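Long-range contacts in fructose-bisphosphate aldolase (Plasmodium falciparum, PDB 4TR9), which is an aldolase built on the TIM-barrel fold and assembled here as a tetramer: residues Lys73-Phe78 against Val333-Ala338; Lys34-Ala39 against Gly81-Glu86; Pro166-Ile171 against Thr213-Ser218. All coordinates share one frame; numbering follows the deposited sequence. Where two conformers were deposited one is given.

Contact 1 (Lys73-Phe78 against Val333-Ala338); sequences KGLGKF and VLLQRA
Leu335 reaches from its helix into the loop at Lys73-Leu75, its two methyls spread mainly over backbone, CD2 also meeting Leu75 CD1. Leu335 CD2 lies 3.8 Å from Gly74 O and about as near to Leu75 CA, while CD1 faces Lys73 O. The first torsion, with CG anti to the carbonyl carbon (chi1 -75°), swings this fork over the loop. Leu75 answers in the other direction: with CG anti to its backbone N, Leu75 sends CD1 to Leu334 CD2 at 3.9 Å, and the two leucine chains cross at about a right angle. Farther along, Phe78 CB packs against Ala338 CB at 3.7 Å, and its ring lies obliquely beside the carbonyl oxygens of Leu335 and Ala338, with Lys77 CB over the centre of one ring face. No hydrogen bond joins the segments. The turn Leu75-Phe78 is closed by Phe78 N bonding to Leu75 O at 3.2 Å, and Glu106 accepts from Gly74 N and Gly76 N. The positive phi of Gly74 (103°) suits glycine. The contact thus fastens the loop between helix 59-70 and strand 79-84 to helix 327-346, with helix 310-320 packing against Leu334.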
# COMPACT_ATOMS: atom_id res chain seq x y z
N LYS A 73 -5.95 -20.70 44.90
CA LYS A 73 -6.73 -21.91 44.68
C LYS A 73 -8.12 -21.59 44.13
O LYS A 73 -8.93 -20.96 44.80
CB LYS A 73 -6.85 -22.72 45.98
CG LYS A 73 -5.53 -23.29 46.47
CD LYS A 73 -5.69 -24.02 47.80
CE LYS A 73 -5.94 -23.06 48.95
NZ LYS A 73 -4.77 -22.17 49.20
N GLY A 74 -8.38 -22.03 42.90
CA GLY A 74 -9.67 -21.82 42.27
C GLY A 74 -9.66 -20.71 41.24
O GLY A 74 -10.71 -20.32 40.73
N LEU A 75 -8.47 -20.20 40.92
CA LEU A 75 -8.33 -19.12 39.96
C LEU A 75 -8.60 -19.59 38.54
O LEU A 75 -8.99 -18.81 37.67
CB LEU A 75 -6.93 -18.51 40.06
CG LEU A 75 -6.68 -17.25 39.22
CD1 LEU A 75 -7.54 -16.10 39.70
CD2 LEU A 75 -5.20 -16.87 39.24
N GLY A 76 -8.39 -20.89 38.31
CA GLY A 76 -8.54 -21.46 36.98
C GLY A 76 -9.96 -21.47 36.46
O GLY A 76 -10.19 -21.69 35.27
N LYS A 77 -10.92 -21.24 37.35
CA LYS A 77 -12.33 -21.21 36.96
C LYS A 77 -12.64 -19.96 36.15
O LYS A 77 -13.54 -19.97 35.30
CB LYS A 77 -13.22 -21.28 38.20
CG LYS A 77 -14.71 -21.40 37.89
CD LYS A 77 -15.54 -21.51 39.16
CE LYS A 77 -17.02 -21.65 38.84
NZ LYS A 77 -17.85 -21.76 40.07
N PHE A 78 -11.90 -18.89 36.39
CA PHE A 78 -12.15 -17.62 35.72
C PHE A 78 -10.99 -17.18 34.84
O PHE A 78 -11.14 -16.31 33.97
CB PHE A 78 -12.46 -16.53 36.75
CG PHE A 78 -13.44 -16.96 37.80
CD1 PHE A 78 -14.76 -17.21 37.48
CD2 PHE A 78 -13.03 -17.10 39.12
CE1 PHE A 78 -15.66 -17.61 38.45
CE2 PHE A 78 -13.93 -17.50 40.10
CZ PHE A 78 -15.25 -17.75 39.76
N VAL A 333 -10.01 -11.35 47.15
CA VAL A 333 -10.27 -10.13 46.40
C VAL A 333 -9.98 -10.37 44.92
O VAL A 333 -10.69 -9.86 44.05
CB VAL A 333 -9.42 -8.95 46.92
CG1 VAL A 333 -9.71 -7.69 46.12
CG2 VAL A 333 -9.69 -8.72 48.39
N LEU A 334 -8.95 -11.16 44.65
CA LEU A 334 -8.60 -11.53 43.29
C LEU A 334 -9.68 -12.39 42.65
O LEU A 334 -10.01 -12.23 41.47
CB LEU A 334 -7.26 -12.28 43.27
CG LEU A 334 -6.81 -12.81 41.91
CD1 LEU A 334 -6.60 -11.67 40.92
CD2 LEU A 334 -5.54 -13.64 42.05
N LEU A 335 -10.25 -13.30 43.44
CA LEU A 335 -11.26 -14.23 42.94
C LEU A 335 -12.58 -13.53 42.63
O LEU A 335 -13.24 -13.87 41.65
CB LEU A 335 -11.49 -15.35 43.96
CG LEU A 335 -10.41 -16.42 44.02
CD1 LEU A 335 -10.72 -17.45 45.10
CD2 LEU A 335 -10.25 -17.10 42.67
N GLN A 336 -12.96 -12.57 43.46
CA GLN A 336 -14.23 -11.87 43.26
C GLN A 336 -14.14 -10.93 42.06
O GLN A 336 -15.15 -10.65 41.41
CB GLN A 336 -14.63 -11.09 44.52
CG GLN A 336 -13.77 -9.87 44.82
CD GLN A 336 -14.36 -9.01 45.92
OE1 GLN A 336 -15.42 -9.32 46.47
NE2 GLN A 336 -13.68 -7.92 46.24
N ARG A 337 -12.94 -10.45 41.76
CA ARG A 337 -12.73 -9.61 40.58
C ARG A 337 -12.68 -10.48 39.33
O ARG A 337 -13.19 -10.10 38.27
CB ARG A 337 -11.45 -8.78 40.70
CG ARG A 337 -11.48 -7.74 41.81
CD ARG A 337 -12.76 -6.92 41.78
NE ARG A 337 -13.02 -6.33 40.47
CZ ARG A 337 -14.13 -5.68 40.15
NH1 ARG A 337 -14.28 -5.18 38.93
NH2 ARG A 337 -15.10 -5.54 41.04
N ALA A 338 -12.07 -11.66 39.46
CA ALA A 338 -11.99 -12.61 38.36
C ALA A 338 -13.39 -13.12 38.01
O ALA A 338 -13.71 -13.29 36.83
CB ALA A 338 -11.08 -13.77 38.73

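Contact 2 (Lys34-Ala39 against Gly81-Glu86); sequences KGILAA and GAILFE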
# COMPACT_ATOMS: atom_id res chain seq x y z
N LYS A 34 -13.97 -17.63 30.71
CA LYS A 34 -12.60 -17.43 31.18
C LYS A 34 -11.93 -16.25 30.48
O LYS A 34 -12.34 -15.85 29.39
CB LYS A 34 -11.78 -18.70 30.99
CG LYS A 34 -12.27 -19.89 31.80
CD LYS A 34 -11.38 -21.11 31.61
CE LYS A 34 -11.87 -22.28 32.44
NZ LYS A 34 -11.01 -23.48 32.26
N GLY A 35 -10.89 -15.71 31.11
CA GLY A 35 -10.14 -14.60 30.56
C GLY A 35 -8.66 -14.72 30.83
O GLY A 35 -8.19 -15.76 31.29
N ILE A 36 -7.91 -13.66 30.54
CA ILE A 36 -6.46 -13.68 30.71
C ILE A 36 -6.01 -12.69 31.78
O ILE A 36 -6.46 -11.55 31.82
CB ILE A 36 -5.74 -13.35 29.38
CG1 ILE A 36 -6.14 -14.35 28.29
CG2 ILE A 36 -4.23 -13.36 29.58
CD1 ILE A 36 -5.45 -14.12 26.97
N LEU A 37 -5.13 -13.15 32.66
CA LEU A 37 -4.55 -12.29 33.69
C LEU A 37 -3.23 -11.68 33.23
O LEU A 37 -2.27 -12.40 32.96
CB LEU A 37 -4.34 -13.07 34.99
CG LEU A 37 -3.52 -12.37 36.08
CD1 LEU A 37 -4.22 -11.11 36.57
CD2 LEU A 37 -3.23 -13.32 37.24
N ALA A 38 -3.19 -10.36 33.13
CA ALA A 38 -1.99 -9.66 32.69
C ALA A 38 -1.09 -9.31 33.86
O ALA A 38 -1.23 -8.25 34.47
CB ALA A 38 -2.36 -8.40 31.91
N ALA A 39 -0.16 -10.21 34.18
CA ALA A 39 0.77 -9.99 35.28
C ALA A 39 2.21 -9.94 34.77
O ALA A 39 3.12 -10.50 35.38
CB ALA A 39 0.62 -11.08 36.33
N GLY A 81 -5.50 -18.08 31.09
CA GLY A 81 -4.08 -17.88 30.90
C GLY A 81 -3.55 -16.68 31.65
O GLY A 81 -4.29 -15.74 31.94
N ALA A 82 -2.26 -16.71 31.97
CA ALA A 82 -1.62 -15.60 32.66
C ALA A 82 -0.32 -15.21 31.96
O ALA A 82 0.55 -16.04 31.74
CB ALA A 82 -1.35 -15.98 34.11
N ILE A 83 -0.21 -13.93 31.62
CA ILE A 83 0.97 -13.42 30.93
C ILE A 83 2.06 -13.07 31.94
O ILE A 83 1.81 -12.32 32.88
CB ILE A 83 0.64 -12.19 30.08
CG1 ILE A 83 -0.66 -12.41 29.30
CG2 ILE A 83 1.79 -11.87 29.14
CD1 ILE A 83 -1.10 -11.21 28.49
N LEU A 84 3.25 -13.60 31.73
CA LEU A 84 4.35 -13.39 32.66
C LEU A 84 5.44 -12.50 32.07
O LEU A 84 5.56 -12.36 30.85
CB LEU A 84 4.98 -14.72 33.08
CG LEU A 84 4.05 -15.90 33.40
CD1 LEU A 84 4.86 -17.10 33.88
CD2 LEU A 84 3.01 -15.51 34.42
N PHE A 85 6.22 -11.88 32.95
CA PHE A 85 7.44 -11.20 32.55
C PHE A 85 8.55 -12.24 32.46
O PHE A 85 8.41 -13.34 33.01
CB PHE A 85 7.80 -10.08 33.53
CG PHE A 85 8.90 -9.17 33.05
CD1 PHE A 85 8.64 -8.21 32.09
CD2 PHE A 85 10.18 -9.27 33.57
CE1 PHE A 85 9.65 -7.37 31.65
CE2 PHE A 85 11.19 -8.43 33.13
CZ PHE A 85 10.92 -7.48 32.17
N GLU A 86 9.64 -11.92 31.77
CA GLU A 86 10.74 -12.86 31.58
C GLU A 86 11.28 -13.40 32.90
O GLU A 86 11.55 -14.60 33.02
CB GLU A 86 11.87 -12.19 30.79
CG GLU A 86 13.07 -13.10 30.56
CD GLU A 86 14.20 -12.41 29.82
OE1 GLU A 86 13.98 -11.28 29.33
OE2 GLU A 86 15.30 -12.99 29.74
O HOH W 1 5.30 -11.54 35.31
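Ile36 leaves its strand with CB 3.8 Å from Gly81 O on the neighbouring strand. From there Ile36 CG2, anti to the backbone N, turns over the adjoining backbone and comes within 3.4 Å of Gly81 O. The same methyl, Ile36 CG2, touches Ile83 CG1 at 3.7 Å, with Ile83 CD1 slightly farther off, so the two isoleucines cross obliquely on one face of the sheet. CG1 of Ile36 is anti to the carbonyl carbon, so that CG2 is the branch that meets the other strand. On the opposite face Leu37 CB pairs with Ala82 CB, and Phe70 of helix 59-70 packs on both side chains.

Between these layers the strands run parallel, their axes 20° apart. Leu37 uses both its polar backbone atoms: Leu37 N donates to Gly81 O at 2.8 Å, and Leu37 O accepts from Ile83 N at 2.9 Å, each donor lying nearly along the C=O axis. Toward the C-terminal ends the pairing loosens; the bond from Ala39 N to Ile83 O is weak, and a water then joins Ala39 O to Phe85 N, donating to the first and accepting from the second. Strands 35-39 and 79-84, joined through helices 43-52 and 59-70, form the first beta-alpha-beta unit of the TIM barrel, with Ala38, on the isoleucine face, lining the pocket occupied by N'-[(E)-(2,4-dichlorophenyl)methylidene]-3,4-dihydroxybenzohydrazide.

Contact 3 (Pro166-Ile171 against Thr213-Ser218); sequences PTDLSI and TQKVLS
Two helices of the outer layer of the TIM barrel, 168-187 and 206-226, meet here close to where subunits of the tetramer come together. Thr167 is the N-cap of the first: its OG1 accepts a weak bond from Ser170 N and is also bonded by Glu127. One turn in, Ile171 points at the second helix. Ile171 CD1 reaches Lys215 CE at 3.9 Å and Val216 CG2 at 4.3 Å, while CG2 faces Val216 CA. Pro166, which follows a cis peptide bond, brings CG to Val216 CG2 at 4.4 Å, and Leu157 of strand 150-157 packs against Pro166, Ile171 and Val216 alike.

Lys215 is extended through chi3 and bends only at its last torsion (chi4 63°). Its aliphatic part crosses Ile171 at about a right angle, and Lys215 CE also lies 3.9 Å from Asp168 OD1. The charged ends stay farther apart, with Lys215 NZ 4.3 Å from Asp168 OD1, beyond a salt bridge. Asp168 OD2 instead accepts from Asn9 ND2 of the third subunit, and lies close to Asp168 OD2 of the fourth. Tyr7 of the second subunit bonds Pro166 O and packs on Ile171 and Lys215.

With no hydrogen bond between the segments, their adhesion is mainly apolar; Lys215, whose NZ also forms a long, weak ion pair with Asp168 OD2 of the fourth subunit, may ease the repulsion between facing Asp168 carboxylates.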
# COMPACT_ATOMS: atom_id res chain seq x y z
N PRO A 166 -3.38 9.33 15.24
CA PRO A 166 -2.11 8.76 14.78
C PRO A 166 -1.87 8.96 13.29
O PRO A 166 -2.78 8.78 12.48
CB PRO A 166 -2.26 7.28 15.12
CG PRO A 166 -3.72 7.03 14.98
CD PRO A 166 -4.41 8.29 15.44
N THR A 167 -0.64 9.33 12.93
CA THR A 167 -0.28 9.52 11.53
C THR A 167 -0.12 8.17 10.83
O THR A 167 -0.02 7.14 11.48
CB THR A 167 1.02 10.32 11.39
OG1 THR A 167 2.11 9.58 11.96
CG2 THR A 167 0.90 11.67 12.08
N ASP A 168 -0.08 8.20 9.50
CA ASP A 168 0.05 6.98 8.70
C ASP A 168 1.34 6.23 9.02
O ASP A 168 1.37 5.00 9.04
CB ASP A 168 -0.00 7.31 7.21
CG ASP A 168 -1.35 7.85 6.78
OD1 ASP A 168 -2.37 7.46 7.39
OD2 ASP A 168 -1.39 8.66 5.83
N LEU A 169 2.42 6.98 9.26
CA LEU A 169 3.70 6.38 9.62
C LEU A 169 3.59 5.65 10.95
O LEU A 169 4.13 4.55 11.11
CB LEU A 169 4.79 7.45 9.68
CG LEU A 169 6.19 6.99 10.10
CD1 LEU A 169 6.66 5.84 9.22
CD2 LEU A 169 7.17 8.14 10.04
N SER A 170 2.87 6.25 11.89
CA SER A 170 2.67 5.64 13.20
C SER A 170 1.82 4.37 13.10
O SER A 170 2.13 3.36 13.73
CB SER A 170 2.00 6.63 14.15
OG SER A 170 1.66 6.01 15.38
N ILE A 171 0.76 4.44 12.29
CA ILE A 171 -0.16 3.33 12.14
C ILE A 171 0.50 2.14 11.44
O ILE A 171 0.31 0.99 11.85
CB ILE A 171 -1.41 3.76 11.35
CG1 ILE A 171 -2.18 4.85 12.10
CG2 ILE A 171 -2.32 2.56 11.08
CD1 ILE A 171 -3.40 5.35 11.38
N THR A 213 -9.93 3.73 15.66
CA THR A 213 -9.75 2.32 15.96
C THR A 213 -10.06 1.46 14.73
O THR A 213 -9.35 0.49 14.45
CB THR A 213 -10.63 1.87 17.13
OG1 THR A 213 -10.35 2.68 18.28
CG2 THR A 213 -10.36 0.41 17.48
N GLN A 214 -11.11 1.83 14.01
CA GLN A 214 -11.50 1.12 12.80
C GLN A 214 -10.41 1.23 11.74
O GLN A 214 -10.13 0.27 11.02
CB GLN A 214 -12.82 1.66 12.26
CG GLN A 214 -13.28 1.03 10.96
CD GLN A 214 -14.63 1.54 10.50
OE1 GLN A 214 -15.39 2.11 11.29
NE2 GLN A 214 -14.93 1.35 9.23
N LYS A 215 -9.79 2.40 11.64
CA LYS A 215 -8.74 2.64 10.67
C LYS A 215 -7.47 1.87 11.02
O LYS A 215 -6.82 1.29 10.16
CB LYS A 215 -8.43 4.14 10.57
CG LYS A 215 -7.35 4.49 9.56
CD LYS A 215 -7.00 5.97 9.61
CE LYS A 215 -5.94 6.33 8.58
NZ LYS A 215 -6.41 6.10 7.19
N VAL A 216 -7.12 1.87 12.31
CA VAL A 216 -5.93 1.17 12.78
C VAL A 216 -6.07 -0.34 12.62
O VAL A 216 -5.17 -0.99 12.08
CB VAL A 216 -5.64 1.50 14.26
CG1 VAL A 216 -4.51 0.62 14.79
CG2 VAL A 216 -5.28 2.97 14.42
N LEU A 217 -7.20 -0.88 13.07
CA LEU A 217 -7.44 -2.32 12.98
C LEU A 217 -7.43 -2.82 11.54
O LEU A 217 -7.00 -3.94 11.26
CB LEU A 217 -8.77 -2.68 13.65
CG LEU A 217 -8.78 -2.62 15.18
CD1 LEU A 217 -10.11 -3.13 15.73
CD2 LEU A 217 -7.62 -3.40 15.77
N SER A 218 -7.91 -1.98 10.62
CA SER A 218 -7.90 -2.32 9.20
C SER A 218 -6.48 -2.49 8.69
O SER A 218 -6.19 -3.39 7.90
CB SER A 218 -8.63 -1.25 8.39
OG SER A 218 -8.57 -1.54 7.00

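In the fold
Contacts 1 and 2 adjoin, their centres 13 Å apart, and Phe78 O lies 2.9 Å from Gly35 N in a probable hydrogen bond that carries the loop of contact 1 into the sheet of contact 2. Along the chain their segments alternate, in the order 34-39, 73-78, 81-86, 333-338; contact 3 is nested between the segments of contact 1. It lies across the barrel, with its centre 36 Å from that of contact 1 and 26 Å from that of contact 2. Contact 2 thus belongs to the inner strands, whereas contacts 1 and 3 belong to the outer layer on opposite sides, the latter facing other subunits.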